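Local coordinates for short chain dehydrogenase (PDB 6UH2), which binds NAD+ and is probably an oxidoreductase of the short-chain dehydrogenase/reductase family, acting on CH-OH groups, at residues Q31-V43 with P230-S242. Numbering follows the deposited sequence.
Sequences QIGSELVESYLSV and PSDLVGGVFFLTS. With NAD (nicotinamide-adenine-dinucleotide), chain D.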
# COMPACT_ATOMS: atom_id res chain seq x y z
N GLN B 31 7.18 19.38 5.83
CA GLN B 31 6.30 19.44 4.66
C GLN B 31 5.33 18.26 4.64
O GLN B 31 4.11 18.45 4.51
CB GLN B 31 7.12 19.47 3.36
CG GLN B 31 6.23 19.73 2.15
CD GLN B 31 6.98 19.76 0.84
OE1 GLN B 31 8.17 19.43 0.79
NE2 GLN B 31 6.30 20.18 -0.22
N ILE B 32 5.85 17.04 4.76
CA ILE B 32 4.95 15.89 4.75
C ILE B 32 4.19 15.81 6.06
O ILE B 32 2.97 15.60 6.07
CB ILE B 32 5.74 14.59 4.47
CG1 ILE B 32 6.20 14.55 3.02
CG2 ILE B 32 4.90 13.36 4.81
CD1 ILE B 32 7.21 13.45 2.72
N GLY B 33 4.90 15.98 7.18
CA GLY B 33 4.26 15.88 8.49
C GLY B 33 3.07 16.80 8.65
O GLY B 33 2.03 16.39 9.18
N SER B 34 3.19 18.05 8.18
CA SER B 34 2.07 18.98 8.35
C SER B 34 0.86 18.53 7.55
O SER B 34 -0.28 18.67 8.02
CB SER B 34 2.49 20.40 7.97
OG SER B 34 2.97 20.45 6.64
N GLU B 35 1.06 17.99 6.35
CA GLU B 35 -0.06 17.45 5.60
C GLU B 35 -0.71 16.29 6.35
O GLU B 35 -1.94 16.19 6.40
CB GLU B 35 0.41 17.01 4.20
CG GLU B 35 -0.67 16.33 3.37
CD GLU B 35 -1.71 17.30 2.82
OE1 GLU B 35 -1.48 18.53 2.86
OE2 GLU B 35 -2.76 16.84 2.36
N LEU B 36 0.10 15.44 6.96
CA LEU B 36 -0.46 14.32 7.72
C LEU B 36 -1.23 14.82 8.94
O LEU B 36 -2.29 14.29 9.26
CB LEU B 36 0.63 13.34 8.14
CG LEU B 36 1.42 12.63 7.01
CD1 LEU B 36 2.30 11.51 7.58
CD2 LEU B 36 0.46 12.08 5.95
N VAL B 37 -0.70 15.83 9.64
CA VAL B 37 -1.42 16.39 10.78
C VAL B 37 -2.77 16.93 10.34
O VAL B 37 -3.81 16.59 10.92
CB VAL B 37 -0.58 17.49 11.47
CG1 VAL B 37 -1.46 18.27 12.46
CG2 VAL B 37 0.64 16.88 12.18
N GLU B 38 -2.77 17.77 9.30
CA GLU B 38 -4.02 18.34 8.81
C GLU B 38 -5.01 17.25 8.42
O GLU B 38 -6.20 17.35 8.73
CB GLU B 38 -3.72 19.24 7.61
CG GLU B 38 -4.77 20.29 7.32
CD GLU B 38 -4.37 21.18 6.16
OE1 GLU B 38 -4.77 20.90 5.02
OE2 GLU B 38 -3.62 22.16 6.41
N SER B 39 -4.54 16.19 7.75
CA SER B 39 -5.44 15.13 7.29
C SER B 39 -6.04 14.35 8.45
O SER B 39 -7.25 14.08 8.48
CB SER B 39 -4.70 14.19 6.34
OG SER B 39 -4.33 14.88 5.17
N TYR B 40 -5.22 13.99 9.44
CA TYR B 40 -5.75 13.28 10.59
C TYR B 40 -6.73 14.15 11.38
O TYR B 40 -7.77 13.66 11.83
CB TYR B 40 -4.62 12.81 11.50
CG TYR B 40 -4.06 11.46 11.12
CD1 TYR B 40 -4.82 10.30 11.26
CD2 TYR B 40 -2.76 11.34 10.63
CE1 TYR B 40 -4.29 9.05 10.91
CE2 TYR B 40 -2.24 10.11 10.29
CZ TYR B 40 -3.00 8.97 10.43
OH TYR B 40 -2.46 7.75 10.09
N LEU B 41 -6.43 15.44 11.53
CA LEU B 41 -7.39 16.31 12.22
C LEU B 41 -8.71 16.38 11.47
O LEU B 41 -9.78 16.48 12.09
CB LEU B 41 -6.80 17.71 12.39
CG LEU B 41 -5.65 17.85 13.38
CD1 LEU B 41 -5.04 19.24 13.26
CD2 LEU B 41 -6.12 17.56 14.81
N SER B 42 -8.68 16.33 10.13
CA SER B 42 -9.92 16.47 9.38
C SER B 42 -10.81 15.23 9.49
O SER B 42 -12.02 15.34 9.25
CB SER B 42 -9.63 16.79 7.92
OG SER B 42 -9.25 15.62 7.23
N VAL B 43 -10.26 14.08 9.85
CA VAL B 43 -11.06 12.87 10.08
C VAL B 43 -11.24 12.63 11.58
O VAL B 43 -11.40 11.49 12.02
CB VAL B 43 -10.45 11.65 9.37
CG1 VAL B 43 -10.50 11.85 7.85
CG2 VAL B 43 -9.00 11.40 9.83
N PRO B 230 2.68 16.13 -0.96
CA PRO B 230 2.32 15.48 0.31
C PRO B 230 0.97 14.80 0.28
O PRO B 230 0.83 13.70 0.84
CB PRO B 230 2.37 16.65 1.31
CG PRO B 230 3.39 17.60 0.72
CD PRO B 230 3.12 17.53 -0.77
N SER B 231 -0.03 15.40 -0.37
CA SER B 231 -1.36 14.78 -0.41
C SER B 231 -1.34 13.41 -1.09
O SER B 231 -2.21 12.57 -0.80
CB SER B 231 -2.34 15.72 -1.12
OG SER B 231 -1.85 16.05 -2.41
N ASP B 232 -0.37 13.15 -1.99
CA ASP B 232 -0.24 11.83 -2.61
C ASP B 232 0.04 10.74 -1.59
O ASP B 232 -0.13 9.55 -1.92
CB ASP B 232 0.91 11.79 -3.63
CG ASP B 232 0.65 12.67 -4.85
OD1 ASP B 232 -0.51 12.70 -5.31
OD2 ASP B 232 1.60 13.31 -5.34
N LEU B 233 0.47 11.09 -0.39
CA LEU B 233 0.85 10.10 0.61
C LEU B 233 -0.28 9.77 1.57
O LEU B 233 -0.21 8.73 2.24
CB LEU B 233 2.06 10.58 1.41
CG LEU B 233 3.28 10.95 0.56
CD1 LEU B 233 4.36 11.56 1.42
CD2 LEU B 233 3.81 9.71 -0.16
N VAL B 234 -1.31 10.61 1.64
CA VAL B 234 -2.30 10.48 2.72
C VAL B 234 -3.06 9.17 2.60
O VAL B 234 -3.34 8.50 3.60
CB VAL B 234 -3.25 11.69 2.71
CG1 VAL B 234 -4.39 11.50 3.72
CG2 VAL B 234 -2.49 12.99 2.99
N GLY B 235 -3.40 8.77 1.37
CA GLY B 235 -4.16 7.54 1.19
C GLY B 235 -3.45 6.33 1.75
O GLY B 235 -4.03 5.56 2.52
N GLY B 236 -2.17 6.16 1.41
CA GLY B 236 -1.40 5.04 1.93
C GLY B 236 -1.16 5.13 3.43
O GLY B 236 -1.16 4.12 4.13
N VAL B 237 -0.93 6.35 3.94
CA VAL B 237 -0.83 6.54 5.39
C VAL B 237 -2.11 6.07 6.07
O VAL B 237 -2.08 5.31 7.04
CB VAL B 237 -0.52 8.01 5.72
CG1 VAL B 237 -0.67 8.27 7.24
CG2 VAL B 237 0.91 8.39 5.26
N PHE B 238 -3.27 6.52 5.56
CA PHE B 238 -4.55 6.09 6.13
C PHE B 238 -4.74 4.59 5.97
O PHE B 238 -5.20 3.91 6.90
CB PHE B 238 -5.71 6.85 5.48
CG PHE B 238 -5.95 8.24 6.04
CD1 PHE B 238 -5.08 8.80 6.96
CD2 PHE B 238 -7.07 8.96 5.64
CE1 PHE B 238 -5.31 10.08 7.47
CE2 PHE B 238 -7.32 10.24 6.16
CZ PHE B 238 -6.43 10.80 7.07
N PHE B 239 -4.41 4.05 4.80
CA PHE B 239 -4.54 2.61 4.58
C PHE B 239 -3.77 1.82 5.63
O PHE B 239 -4.31 0.91 6.27
CB PHE B 239 -4.04 2.25 3.18
CG PHE B 239 -3.98 0.77 2.92
CD1 PHE B 239 -5.14 0.01 2.92
CD2 PHE B 239 -2.76 0.14 2.68
CE1 PHE B 239 -5.09 -1.36 2.68
CE2 PHE B 239 -2.70 -1.23 2.44
CZ PHE B 239 -3.87 -1.98 2.43
N LEU B 240 -2.49 2.16 5.84
CA LEU B 240 -1.64 1.37 6.72
C LEU B 240 -1.88 1.65 8.21
O LEU B 240 -1.32 0.94 9.05
CB LEU B 240 -0.16 1.61 6.39
CG LEU B 240 0.32 1.12 5.01
CD1 LEU B 240 1.75 1.57 4.70
CD2 LEU B 240 0.23 -0.40 4.96
N THR B 241 -2.67 2.65 8.56
CA THR B 241 -2.96 2.90 9.97
C THR B 241 -4.43 2.67 10.31
O THR B 241 -4.87 3.12 11.37
CB THR B 241 -2.53 4.31 10.37
OG1 THR B 241 -3.23 5.28 9.57
CG2 THR B 241 -1.00 4.46 10.22
N SER B 242 -5.17 1.98 9.45
CA SER B 242 -6.59 1.73 9.65
C SER B 242 -6.88 0.23 9.53
O SER B 242 -6.03 -0.57 9.13
CB SER B 242 -7.43 2.49 8.62
OG SER B 242 -7.22 1.93 7.34
PA NAD D . 11.04 18.29 6.28
O1A NAD D . 12.54 18.68 6.30
O2A NAD D . 10.01 19.24 5.65
O5B NAD D . 10.52 17.91 7.78
C5B NAD D . 11.26 17.13 8.70
C4B NAD D . 10.72 17.53 10.04
O4B NAD D . 11.48 16.70 11.00
C3B NAD D . 11.00 19.01 10.39
O3B NAD D . 9.81 19.63 10.93
C2B NAD D . 12.05 18.90 11.51
O2B NAD D . 11.95 19.98 12.45
C1B NAD D . 11.76 17.51 12.12
N9A NAD D . 12.95 17.12 12.87
C8A NAD D . 14.29 17.32 12.54
N7A NAD D . 15.08 16.90 13.49
C5A NAD D . 14.24 16.43 14.50
C6A NAD D . 14.47 15.89 15.76
N6A NAD D . 15.71 15.71 16.25
N1A NAD D . 13.41 15.53 16.50
C2A NAD D . 12.17 15.70 16.03
N3A NAD D . 11.85 16.22 14.84
C4A NAD D . 12.92 16.57 14.11
O3 NAD D . 10.87 16.83 5.60
PN NAD D . 9.72 16.15 4.70
O1N NAD D . 10.04 16.32 3.19
O2N NAD D . 8.37 16.52 5.32
O5D NAD D . 10.16 14.57 5.05
C5D NAD D . 9.41 13.86 6.02
C4D NAD D . 9.89 12.41 5.96
O4D NAD D . 9.82 11.87 4.58
C3D NAD D . 11.38 12.34 6.30
O3D NAD D . 11.68 11.12 6.98
C2D NAD D . 12.12 12.28 4.93
O2D NAD D . 13.37 11.60 4.99
C1D NAD D . 11.08 11.45 4.13
N1N NAD D . 11.12 11.70 2.64
C2N NAD D . 10.98 12.95 2.13
C3N NAD D . 11.03 13.12 0.77
C7N NAD D . 10.88 14.49 0.21
O7N NAD D . 11.11 14.66 -0.98
N7N NAD D . 10.50 15.49 1.04
C4N NAD D . 11.21 11.99 -0.05
C5N NAD D . 11.35 10.75 0.49
C6N NAD D . 11.29 10.61 1.88
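Helices 31-42 and 231-240 cross at -58°, their axes 9.4 Å apart at closest approach, and they diverge from Ile-32 beside Pro-230 to Tyr-40 beside Phe-238. At the close end the Pro-230 ring lies across Gln-31 and Glu-35, with its CB 3.5 Å from Glu-35 CB. Glu-35 bends at chi2 (74°), which brings its carboxylate alongside Ser-231. Further in, Ile-32 CD1 meets Leu-233 CD1 at 3.7 Å, and Leu-36 CD2 packs on Val-237 CG2. Val-234 CG2 sits 3.4 Å from Ser-39 OG, a hydroxyl that is turned back to Glu-35 O of its own helix. At the wide end larger side chains span the gap. The edge of Phe-238 points at the face of Tyr-40, with CE1 over the ring centre and the planes at 56°. Val-234 CG1 covers a face of Phe-238, and Phe-18 of helix 12-18 packs against both rings. Tyr-40 OH donates to Thr-241 OG1 at 2.6 Å, and Thr-241 OG1 in turn donates to Val-237 O. Gln-31 N and Ile-32 N bond NAD phosphate oxygens O2A and O2N nearly straight, as in the glycine-rich turn of a Rossmann fold. The contact is thus mainly apolar, and its buried tyrosine hydroxyl is satisfied by a short chain of bonds ending on the backbone of helix 231-240.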